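Local coordinates for protein estrogen receptor (Crassostrea gigas, PDB 4N1Y) that belongs to the nuclear hormone receptors and probably switches on transcription constitutively, its ligand-binding domain apparently having lost the allosteric control by steroid hormone, at residues B[84-87]-B[88-92]; B[127-130]-B[131-135]; B[223-226]-B[227-231]. One frame throughout, in Å; residues are numbered along the deposited sequence.

Contact 1 of 3, residues B[84-87]-B[88-92]; sequences LNCA and FRSIE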
ATOM      1  N   LEU B  84       2.566 -11.880  -1.522  1.00 44.15           N
ATOM      2  CA  LEU B  84       3.403 -11.544  -2.662  1.00 42.64           C
ATOM      3  C   LEU B  84       3.933 -12.813  -3.306  1.00 46.03           C
ATOM      4  O   LEU B  84       3.917 -12.948  -4.527  1.00 57.12           O
ATOM      5  CB  LEU B  84       4.561 -10.633  -2.256  1.00 40.94           C
ATOM      6  CG  LEU B  84       5.486 -10.335  -3.431  1.00 49.58           C
ATOM      7  CD1 LEU B  84       4.870  -9.240  -4.257  1.00 52.23           C
ATOM      8  CD2 LEU B  84       6.868  -9.919  -2.966  1.00 53.54           C
ATOM      9  N   ASN B  85       4.395 -13.745  -2.483  1.00 41.34           N
ATOM     10  CA  ASN B  85       4.922 -14.998  -2.991  1.00 48.34           C
ATOM     11  C   ASN B  85       3.867 -15.799  -3.711  1.00 57.23           C
ATOM     12  O   ASN B  85       4.062 -16.255  -4.840  1.00 58.09           O
ATOM     13  CB  ASN B  85       5.491 -15.838  -1.855  1.00 54.80           C
ATOM     14  CG  ASN B  85       6.780 -15.290  -1.329  1.00 65.23           C
ATOM     15  OD1 ASN B  85       7.401 -14.427  -1.954  1.00 71.35           O
ATOM     16  ND2 ASN B  85       7.209 -15.793  -0.180  1.00 70.48           N
ATOM     17  N   CYS B  86       2.731 -15.936  -3.048  1.00 56.75           N
ATOM     18  CA  CYS B  86       1.618 -16.679  -3.587  1.00 48.66           C
ATOM     19  C   CYS B  86       1.205 -16.159  -4.955  1.00 44.70           C
ATOM     20  O   CYS B  86       0.931 -16.946  -5.863  1.00 39.58           O
ATOM     21  CB  CYS B  86       0.446 -16.612  -2.626  1.00 47.38           C
ATOM     22  SG  CYS B  86      -1.012 -17.427  -3.267  1.00 65.56           S
ATOM     23  N   ALA B  87       1.197 -14.838  -5.107  1.00 38.83           N
ATOM     24  CA  ALA B  87       0.917 -14.220  -6.398  1.00 39.22           C
ATOM     25  C   ALA B  87       1.878 -14.733  -7.462  1.00 42.13           C
ATOM     26  O   ALA B  87       1.475 -15.036  -8.582  1.00 49.78           O
ATOM     27  CB  ALA B  87       0.997 -12.704  -6.300  1.00 29.64           C
ATOM     28  N   PHE B  88       3.155 -14.804  -7.116  1.00 48.90           N
ATOM     29  CA  PHE B  88       4.161 -15.213  -8.084  1.00 58.30           C
ATOM     30  C   PHE B  88       4.042 -16.711  -8.338  1.00 53.70           C
ATOM     31  O   PHE B  88       4.208 -17.160  -9.470  1.00 60.77           O
ATOM     32  CB  PHE B  88       5.580 -14.850  -7.614  1.00 63.53           C
ATOM     33  CG  PHE B  88       6.628 -14.959  -8.703  1.00 66.31           C
ATOM     34  CD1 PHE B  88       6.736 -13.983  -9.687  1.00 62.60           C
ATOM     35  CD2 PHE B  88       7.479 -16.059  -8.768  1.00 68.87           C
ATOM     36  CE1 PHE B  88       7.696 -14.081 -10.693  1.00 58.21           C
ATOM     37  CE2 PHE B  88       8.431 -16.168  -9.776  1.00 66.88           C
ATOM     38  CZ  PHE B  88       8.534 -15.175 -10.741  1.00 60.48           C
ATOM     39  N   ARG B  89       3.764 -17.484  -7.286  1.00 47.83           N
ATOM     40  CA  ARG B  89       3.486 -18.913  -7.450  1.00 48.69           C
ATOM     41  C   ARG B  89       2.301 -19.119  -8.389  1.00 52.42           C
ATOM     42  O   ARG B  89       2.201 -20.148  -9.050  1.00 61.20           O
ATOM     43  CB  ARG B  89       3.203 -19.599  -6.097  1.00 42.74           C
ATOM     44  CG  ARG B  89       4.420 -20.154  -5.361  1.00 39.79           C
ATOM     45  CD  ARG B  89       4.026 -20.973  -4.123  1.00 55.70           C
ATOM     46  NE  ARG B  89       3.213 -20.203  -3.176  1.00 66.30           N
ATOM     47  CZ  ARG B  89       3.713 -19.495  -2.162  1.00 78.53           C
ATOM     48  NH1 ARG B  89       5.023 -19.453  -1.956  1.00 82.32           N
ATOM     49  NH2 ARG B  89       2.910 -18.819  -1.351  1.00 85.90           N
ATOM     50  N   SER B  90       1.424 -18.124  -8.458  1.00 37.35           N
ATOM     51  CA  SER B  90       0.157 -18.261  -9.156  1.00 52.25           C
ATOM     52  C   SER B  90       0.138 -17.631 -10.545  1.00 55.26           C
ATOM     53  O   SER B  90      -0.912 -17.577 -11.191  1.00 61.77           O
ATOM     54  CB  SER B  90      -0.967 -17.681  -8.301  1.00 47.93           C
ATOM     55  OG  SER B  90      -1.106 -18.449  -7.116  1.00 53.11           O
ATOM     56  N   ILE B  91       1.294 -17.150 -10.993  1.00 53.57           N
ATOM     57  CA  ILE B  91       1.396 -16.402 -12.244  1.00 58.18           C
ATOM     58  C   ILE B  91       0.829 -17.133 -13.469  1.00 59.72           C
ATOM     59  O   ILE B  91       0.213 -16.496 -14.322  1.00 62.74           O
ATOM     60  CB  ILE B  91       2.882 -16.054 -12.560  1.00 59.39           C
ATOM     61  CG1 ILE B  91       3.349 -14.860 -11.746  1.00 59.67           C
ATOM     62  CG2 ILE B  91       3.099 -15.760 -14.049  1.00 49.42           C
ATOM     63  CD1 ILE B  91       4.620 -14.282 -12.275  1.00 61.05           C
ATOM     64  N   GLU B  92       0.979 -18.458 -13.529  1.00 59.84           N
ATOM     65  CA  GLU B  92       0.527 -19.211 -14.704  1.00 65.77           C
ATOM     66  C   GLU B  92      -0.992 -19.289 -14.769  1.00 66.09           C
ATOM     67  O   GLU B  92      -1.566 -19.470 -15.841  1.00 76.45           O
ATOM     68  CB  GLU B  92       1.091 -20.638 -14.754  1.00 71.88           C
ATOM     69  CG  GLU B  92       0.607 -21.622 -13.685  1.00 85.29           C
ATOM     70  CD  GLU B  92       1.330 -21.521 -12.345  1.00 95.19           C
ATOM     71  OE1 GLU B  92       2.109 -20.561 -12.129  1.00 96.63           O
ATOM     72  OE2 GLU B  92       1.132 -22.438 -11.511  1.00 94.28           O
TER

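Contact 2 of 3, residues B[127-130]-B[131-135]; sequences SEQM and MQNHL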
ATOM      1  N   SER B 127      -1.398 -11.062  -9.322  1.00 45.52           N
ATOM      2  CA  SER B 127      -0.779 -12.165 -10.055  1.00 43.07           C
ATOM      3  C   SER B 127      -0.848 -11.952 -11.570  1.00 48.33           C
ATOM      4  O   SER B 127       0.168 -12.052 -12.272  1.00 44.36           O
ATOM      5  CB  SER B 127      -1.443 -13.489  -9.697  1.00 35.25           C
ATOM      6  OG  SER B 127      -0.695 -14.581 -10.210  1.00 41.72           O
ATOM      7  N   GLU B 128      -2.032 -11.587 -12.053  1.00 43.49           N
ATOM      8  CA  GLU B 128      -2.223 -11.337 -13.465  1.00 34.22           C
ATOM      9  C   GLU B 128      -1.344 -10.200 -13.967  1.00 40.32           C
ATOM     10  O   GLU B 128      -0.812 -10.253 -15.082  1.00 42.91           O
ATOM     11  CB  GLU B 128      -3.670 -10.978 -13.759  1.00 36.26           C
ATOM     12  CG  GLU B 128      -4.005 -11.151 -15.223  1.00 50.14           C
ATOM     13  CD  GLU B 128      -5.312 -10.508 -15.597  1.00 64.71           C
ATOM     14  OE1 GLU B 128      -6.099 -10.192 -14.680  1.00 72.29           O
ATOM     15  OE2 GLU B 128      -5.547 -10.319 -16.811  1.00 69.12           O
ATOM     16  N   GLN B 129      -1.183  -9.173 -13.143  1.00 35.21           N
ATOM     17  CA  GLN B 129      -0.344  -8.058 -13.526  1.00 42.29           C
ATOM     18  C   GLN B 129       1.109  -8.476 -13.634  1.00 45.84           C
ATOM     19  O   GLN B 129       1.815  -8.038 -14.551  1.00 47.11           O
ATOM     20  CB  GLN B 129      -0.495  -6.915 -12.544  1.00 44.01           C
ATOM     21  CG  GLN B 129      -1.888  -6.380 -12.523  1.00 47.29           C
ATOM     22  CD  GLN B 129      -2.307  -5.850 -13.857  1.00 49.90           C
ATOM     23  OE1 GLN B 129      -1.524  -5.205 -14.549  1.00 56.30           O
ATOM     24  NE2 GLN B 129      -3.550  -6.128 -14.243  1.00 58.93           N
ATOM     25  N   MET B 130       1.544  -9.347 -12.731  1.00 42.53           N
ATOM     26  CA  MET B 130       2.912  -9.853 -12.786  1.00 44.54           C
ATOM     27  C   MET B 130       3.118 -10.631 -14.076  1.00 46.36           C
ATOM     28  O   MET B 130       4.162 -10.519 -14.727  1.00 47.06           O
ATOM     29  CB  MET B 130       3.224 -10.729 -11.585  1.00 38.63           C
ATOM     30  CG  MET B 130       3.130 -10.016 -10.245  1.00 37.98           C
ATOM     31  SD  MET B 130       3.359 -11.244  -8.934  1.00 49.01           S
ATOM     32  CE  MET B 130       3.979 -10.259  -7.584  1.00 37.42           C
ATOM     33  N   MET B 131       2.130 -11.450 -14.414  1.00 43.52           N
ATOM     34  CA  MET B 131       2.146 -12.210 -15.659  1.00 39.82           C
ATOM     35  C   MET B 131       2.251 -11.261 -16.839  1.00 43.63           C
ATOM     36  O   MET B 131       3.032 -11.470 -17.751  1.00 48.64           O
ATOM     37  CB  MET B 131       0.890 -13.084 -15.789  1.00 36.71           C
ATOM     38  CG  MET B 131       0.813 -13.838 -17.100  1.00 45.12           C
ATOM     39  SD  MET B 131      -0.805 -14.541 -17.474  1.00 66.50           S
ATOM     40  CE  MET B 131      -1.719 -13.040 -17.860  1.00 58.49           C
ATOM     41  N   GLN B 132       1.435 -10.219 -16.820  1.00 51.46           N
ATOM     42  CA  GLN B 132       1.412  -9.261 -17.908  1.00 52.94           C
ATOM     43  C   GLN B 132       2.703  -8.449 -18.020  1.00 57.49           C
ATOM     44  O   GLN B 132       3.088  -8.050 -19.112  1.00 63.26           O
ATOM     45  CB  GLN B 132       0.219  -8.326 -17.738  1.00 63.94           C
ATOM     46  CG  GLN B 132      -1.112  -9.005 -18.027  1.00 84.02           C
ATOM     47  CD  GLN B 132      -2.265  -8.028 -18.066  1.00 91.66           C
ATOM     48  OE1 GLN B 132      -2.491  -7.277 -17.114  1.00 95.18           O
ATOM     49  NE2 GLN B 132      -3.009  -8.034 -19.165  1.00 91.92           N
ATOM     50  N   ASN B 133       3.377  -8.212 -16.897  1.00 53.20           N
ATOM     51  CA  ASN B 133       4.637  -7.475 -16.912  1.00 47.23           C
ATOM     52  C   ASN B 133       5.866  -8.355 -17.086  1.00 47.46           C
ATOM     53  O   ASN B 133       6.994  -7.890 -16.933  1.00 43.68           O
ATOM     54  CB  ASN B 133       4.779  -6.660 -15.647  1.00 50.82           C
ATOM     55  CG  ASN B 133       3.902  -5.455 -15.660  1.00 65.28           C
ATOM     56  OD1 ASN B 133       4.158  -4.504 -16.401  1.00 71.83           O
ATOM     57  ND2 ASN B 133       2.847  -5.478 -14.852  1.00 65.60           N
ATOM     58  N   HIS B 134       5.630  -9.632 -17.373  1.00 46.07           N
ATOM     59  CA  HIS B 134       6.691 -10.594 -17.650  1.00 47.09           C
ATOM     60  C   HIS B 134       7.765 -10.557 -16.580  1.00 54.54           C
ATOM     61  O   HIS B 134       8.959 -10.493 -16.875  1.00 59.02           O
ATOM     62  CB  HIS B 134       7.277 -10.327 -19.023  1.00 42.49           C
ATOM     63  CG  HIS B 134       6.279 -10.490 -20.124  1.00 56.02           C
ATOM     64  ND1 HIS B 134       5.859 -11.723 -20.571  1.00 61.83           N
ATOM     65  CD2 HIS B 134       5.591  -9.573 -20.845  1.00 61.44           C
ATOM     66  CE1 HIS B 134       4.971 -11.560 -21.535  1.00 65.66           C
ATOM     67  NE2 HIS B 134       4.791 -10.265 -21.721  1.00 65.92           N
ATOM     68  N   LEU B 135       7.313 -10.562 -15.331  1.00 52.06           N
ATOM     69  CA  LEU B 135       8.190 -10.476 -14.182  1.00 49.18           C
ATOM     70  C   LEU B 135       9.109 -11.692 -14.082  1.00 49.40           C
ATOM     71  O   LEU B 135       8.646 -12.829 -14.130  1.00 49.01           O
ATOM     72  CB  LEU B 135       7.370 -10.343 -12.909  1.00 52.73           C
ATOM     73  CG  LEU B 135       8.179  -9.857 -11.716  1.00 59.30           C
ATOM     74  CD1 LEU B 135       8.240  -8.348 -11.727  1.00 63.40           C
ATOM     75  CD2 LEU B 135       7.605 -10.402 -10.415  1.00 63.15           C
TER

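Contact 3 of 3, residues B[223-226]-B[227-231]; sequences LLKE and MLDAQ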
ATOM      1  N   LEU B 223       3.736 -19.502  16.678  1.00 56.01           N
ATOM      2  CA  LEU B 223       4.460 -18.585  15.812  1.00 62.90           C
ATOM      3  C   LEU B 223       3.526 -17.627  15.100  1.00 71.20           C
ATOM      4  O   LEU B 223       3.688 -16.410  15.192  1.00 75.72           O
ATOM      5  CB  LEU B 223       5.276 -19.340  14.778  1.00 65.08           C
ATOM      6  CG  LEU B 223       6.018 -18.409  13.812  1.00 71.49           C
ATOM      7  CD1 LEU B 223       7.104 -17.599  14.498  1.00 69.68           C
ATOM      8  CD2 LEU B 223       6.582 -19.165  12.614  1.00 78.35           C
ATOM      9  N   LEU B 224       2.526 -18.180  14.425  1.00 74.01           N
ATOM     10  CA  LEU B 224       1.563 -17.367  13.705  1.00 67.83           C
ATOM     11  C   LEU B 224       0.799 -16.519  14.716  1.00 73.00           C
ATOM     12  O   LEU B 224       0.471 -15.352  14.487  1.00 71.94           O
ATOM     13  CB  LEU B 224       0.607 -18.249  12.905  1.00 65.00           C
ATOM     14  CG  LEU B 224      -0.065 -17.584  11.715  1.00 67.87           C
ATOM     15  CD1 LEU B 224       0.978 -16.836  10.950  1.00 73.01           C
ATOM     16  CD2 LEU B 224      -0.703 -18.611  10.827  1.00 72.66           C
ATOM     17  N   LYS B 225       0.504 -17.142  15.842  1.00 73.16           N
ATOM     18  CA  LYS B 225      -0.238 -16.489  16.890  1.00 74.04           C
ATOM     19  C   LYS B 225       0.546 -15.299  17.498  1.00 75.00           C
ATOM     20  O   LYS B 225      -0.053 -14.274  17.825  1.00 76.78           O
ATOM     21  CB  LYS B 225      -0.640 -17.535  17.919  1.00 67.78           C
ATOM     22  CG  LYS B 225      -1.309 -17.029  19.149  1.00 72.57           C
ATOM     23  CD  LYS B 225      -1.285 -18.146  20.181  1.00 82.71           C
ATOM     24  CE  LYS B 225      -1.773 -19.457  19.562  1.00 82.90           C
ATOM     25  NZ  LYS B 225      -1.690 -20.612  20.502  1.00 93.90           N
ATOM     26  N   GLU B 226       1.870 -15.400  17.630  1.00 69.57           N
ATOM     27  CA  GLU B 226       2.631 -14.255  18.158  1.00 69.67           C
ATOM     28  C   GLU B 226       2.604 -13.131  17.124  1.00 71.10           C
ATOM     29  O   GLU B 226       2.548 -11.950  17.476  1.00 78.60           O
ATOM     30  CB  GLU B 226       4.094 -14.587  18.515  1.00 71.75           C
ATOM     31  CG  GLU B 226       4.336 -15.794  19.427  1.00 90.01           C
ATOM     32  CD  GLU B 226       5.826 -16.142  19.582  1.00106.81           C
ATOM     33  OE1 GLU B 226       6.557 -16.037  18.575  1.00108.05           O
ATOM     34  OE2 GLU B 226       6.250 -16.609  20.671  1.00112.95           O
ATOM     35  N   MET B 227       2.679 -13.491  15.848  1.00 58.05           N
ATOM     36  CA  MET B 227       2.639 -12.481  14.801  1.00 61.46           C
ATOM     37  C   MET B 227       1.341 -11.693  14.837  1.00 68.72           C
ATOM     38  O   MET B 227       1.334 -10.482  14.612  1.00 77.51           O
ATOM     39  CB  MET B 227       2.826 -13.119  13.428  1.00 54.19           C
ATOM     40  CG  MET B 227       4.141 -13.825  13.337  1.00 57.64           C
ATOM     41  SD  MET B 227       5.496 -12.649  13.500  1.00 75.68           S
ATOM     42  CE  MET B 227       5.657 -12.086  11.821  1.00 63.99           C
ATOM     43  N   LEU B 228       0.248 -12.373  15.151  1.00 67.90           N
ATOM     44  CA  LEU B 228      -1.046 -11.714  15.154  1.00 65.16           C
ATOM     45  C   LEU B 228      -1.140 -10.781  16.352  1.00 67.17           C
ATOM     46  O   LEU B 228      -1.669  -9.673  16.246  1.00 71.98           O
ATOM     47  CB  LEU B 228      -2.166 -12.751  15.167  1.00 55.73           C
ATOM     48  CG  LEU B 228      -2.294 -13.476  13.826  1.00 51.10           C
ATOM     49  CD1 LEU B 228      -3.327 -14.579  13.889  1.00 51.33           C
ATOM     50  CD2 LEU B 228      -2.607 -12.505  12.698  1.00 43.47           C
ATOM     51  N   ASP B 229      -0.589 -11.219  17.481  1.00 64.55           N
ATOM     52  CA  ASP B 229      -0.684 -10.448  18.717  1.00 70.99           C
ATOM     53  C   ASP B 229       0.326  -9.306  18.793  1.00 65.94           C
ATOM     54  O   ASP B 229       0.298  -8.511  19.730  1.00 72.36           O
ATOM     55  CB  ASP B 229      -0.504 -11.376  19.926  1.00 70.13           C
ATOM     56  CG  ASP B 229      -1.665 -12.356  20.097  1.00 80.83           C
ATOM     57  OD1 ASP B 229      -2.786 -12.067  19.623  1.00 82.83           O
ATOM     58  OD2 ASP B 229      -1.457 -13.425  20.707  1.00 88.10           O
ATOM     59  N   ALA B 230       1.194  -9.221  17.791  1.00 61.19           N
ATOM     60  CA  ALA B 230       2.155  -8.127  17.646  1.00 65.04           C
ATOM     61  C   ALA B 230       1.489  -6.841  17.162  1.00 77.40           C
ATOM     62  O   ALA B 230       2.077  -5.766  17.239  1.00 83.74           O
ATOM     63  CB  ALA B 230       3.286  -8.525  16.713  1.00 53.48           C
ATOM     64  N   GLN B 231       0.272  -6.958  16.639  1.00 84.73           N
ATOM     65  CA  GLN B 231      -0.500  -5.775  16.299  1.00 83.03           C
ATOM     66  C   GLN B 231      -1.436  -5.422  17.455  1.00 93.51           C
ATOM     67  O   GLN B 231      -1.003  -4.870  18.472  1.00101.04           O
ATOM     68  CB  GLN B 231      -1.327  -5.986  15.025  1.00 72.44           C
ATOM     69  CG  GLN B 231      -0.696  -6.630  13.742  1.00 89.31           C
ATOM     70  CD  GLN B 231       0.827  -6.657  13.629  1.00 91.29           C
ATOM     71  OE1 GLN B 231       1.529  -5.725  14.035  1.00106.16           O
ATOM     72  NE2 GLN B 231       1.341  -7.724  13.007  1.00 75.90           N
TER

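Contact 1 of 3, residues B[84-87]-B[88-92]
Ser90 and Cys86 meet where helix 67-89 runs out. The hydroxyl OG of Ser90 gives its proton to Cys86 O, 2.8 Å away, while accepting one from Ala99 N of strand 97-99; chi1 of -65° leaves OG beside the serine's own backbone N, turned back over the last turn. A short hydroxyl suits this place, because it bonds to a carbonyl that the ending helix serves poorly: the bond from Ser90 N to Cys86 O is weak. One residue earlier the backbone is still regular, with Arg89 N held by Asn85 O at 2.8 Å and 168°.

Packing involves the chain of Arg89, which bends at chi3 (-57°) and lays its guanidinium against the CB atoms of Asn85 and Cys86 and the backbone between them. Arg89 NH1 approaches Asn85 CB at 3.6 Å and Arg89 NH2 approaches Cys86 CB at 3.5 Å.

Beyond the helix, Arg89 NE makes a weak bond to Ala99 O. Arg89 and Glu48 of helix 34-56 probably correspond to the arginine-glutamate pair that holds the steroid A-ring in vertebrate estrogen receptors; here they form at most a long, weak ion pair. This helix end and the two-stranded hairpin 97-99/104-107 that follows belong to the nuclear receptor ligand-binding fold.

Contact 2 of 3, residues B[127-130]-B[131-135]
A Schellman motif closes helix 117-132: Leu135 N bonds to Met130 O at 3.2 Å, and His134 N to Met131 O, 3.2 Å, the second bond of the motif. His134 is the C-prime residue with positive phi (50°), which turns the chain back and lets Leu135 fold over the helix end, its CB 4.4 Å from Met130 CB in the apolar contact that accompanies the motif.

Asn133 reinforces the cap. Its amide ND2 and its backbone N both reach Gln129 O at 2.8 Å, coming from opposite faces of that carbonyl's plane; ND2 stands well above the plane. Because chi1 of -75° sets the amide beside the residue's own N, asparagine can grip a last-turn carbonyl twice.

The long polar chains line the outer side. Gln129 and Gln132 run side by side in the same direction, their amide planes 77° apart. Glu128 crosses over Met131, its CG 4.0 Å from the methyl CE, and its carboxylate makes a salt bridge to Arg155 of the second subunit; Gln129 and Gln132 also pack on that subunit.

Toward the inside, Met130 touches Leu84 and Ala87 of helix 67-89 and Leu194 of helix 187-215, while Leu135 lies among Phe88, Val191 and the leucines Leu140 and Leu143 of helix 137-149.

Contact 3 of 3, residues B[223-226]-B[227-231]
Lys225 and Asp229, one turn apart, lie side by side and point the same way, one carboxylate oxygen, Asp229 OD2, 3.9 Å from Lys225 CG. They do not pair with each other, although the backbone joins them, Asp229 N bonding to Lys225 O at 3.1 Å. With CG anti to its N (chi1 174°) and a bend at chi3, Lys225 carries NZ back toward Asp222, with which it forms a salt bridge, whereas Asp229 OD1 is engaged by Lys213 of helix 187-215. Each charge is thus answered by a residue outside 223-231, and charged residues fit a helix face turned outward.

Leu224, Met227 and Leu228 are buried on the inward side. The sequence 223-228 has the pattern of the activation helix of nuclear receptors, the AF-2 helix, here packed against helices 34-56, 67-89 and 187-215 in a position consistent with the active state.

With chi1 near -60°, Met227 CG lies beside its own N, near Leu223 O; bends at chi2 and chi3 then turn the flexible thioether inward to Ile74 and Trp78. Leu224 reaches the same Trp78 and also Leu49. Leu228, whose CG lies near Leu224 O, packs on Phe209 of helix 187-215.

In the fold
All three contacts lie toward the C-terminal end of a helix. Contacts 1 and 2 are neighbours, their centres 9 Å apart: Ser127 OG probably hydrogen-bonds to Ala87 O at 2.8 Å, and Leu84 CD1 meets Met130 CE at 3.6 Å. Contact 3 stands on the other side of the chain's centre, about 24 Å from contact 1 and 31 Å from contact 2 between centres, touching neither. Helix 67-89 spans the gap, with contact 1 near its end and Trp78 and Ile74 under helix 222-229, the probable activation helix. Arg89 of contact 1 probably marks the A-ring end of the pocket of vertebrate relatives. Contact 2 faces the second subunit, which touches neither of the others.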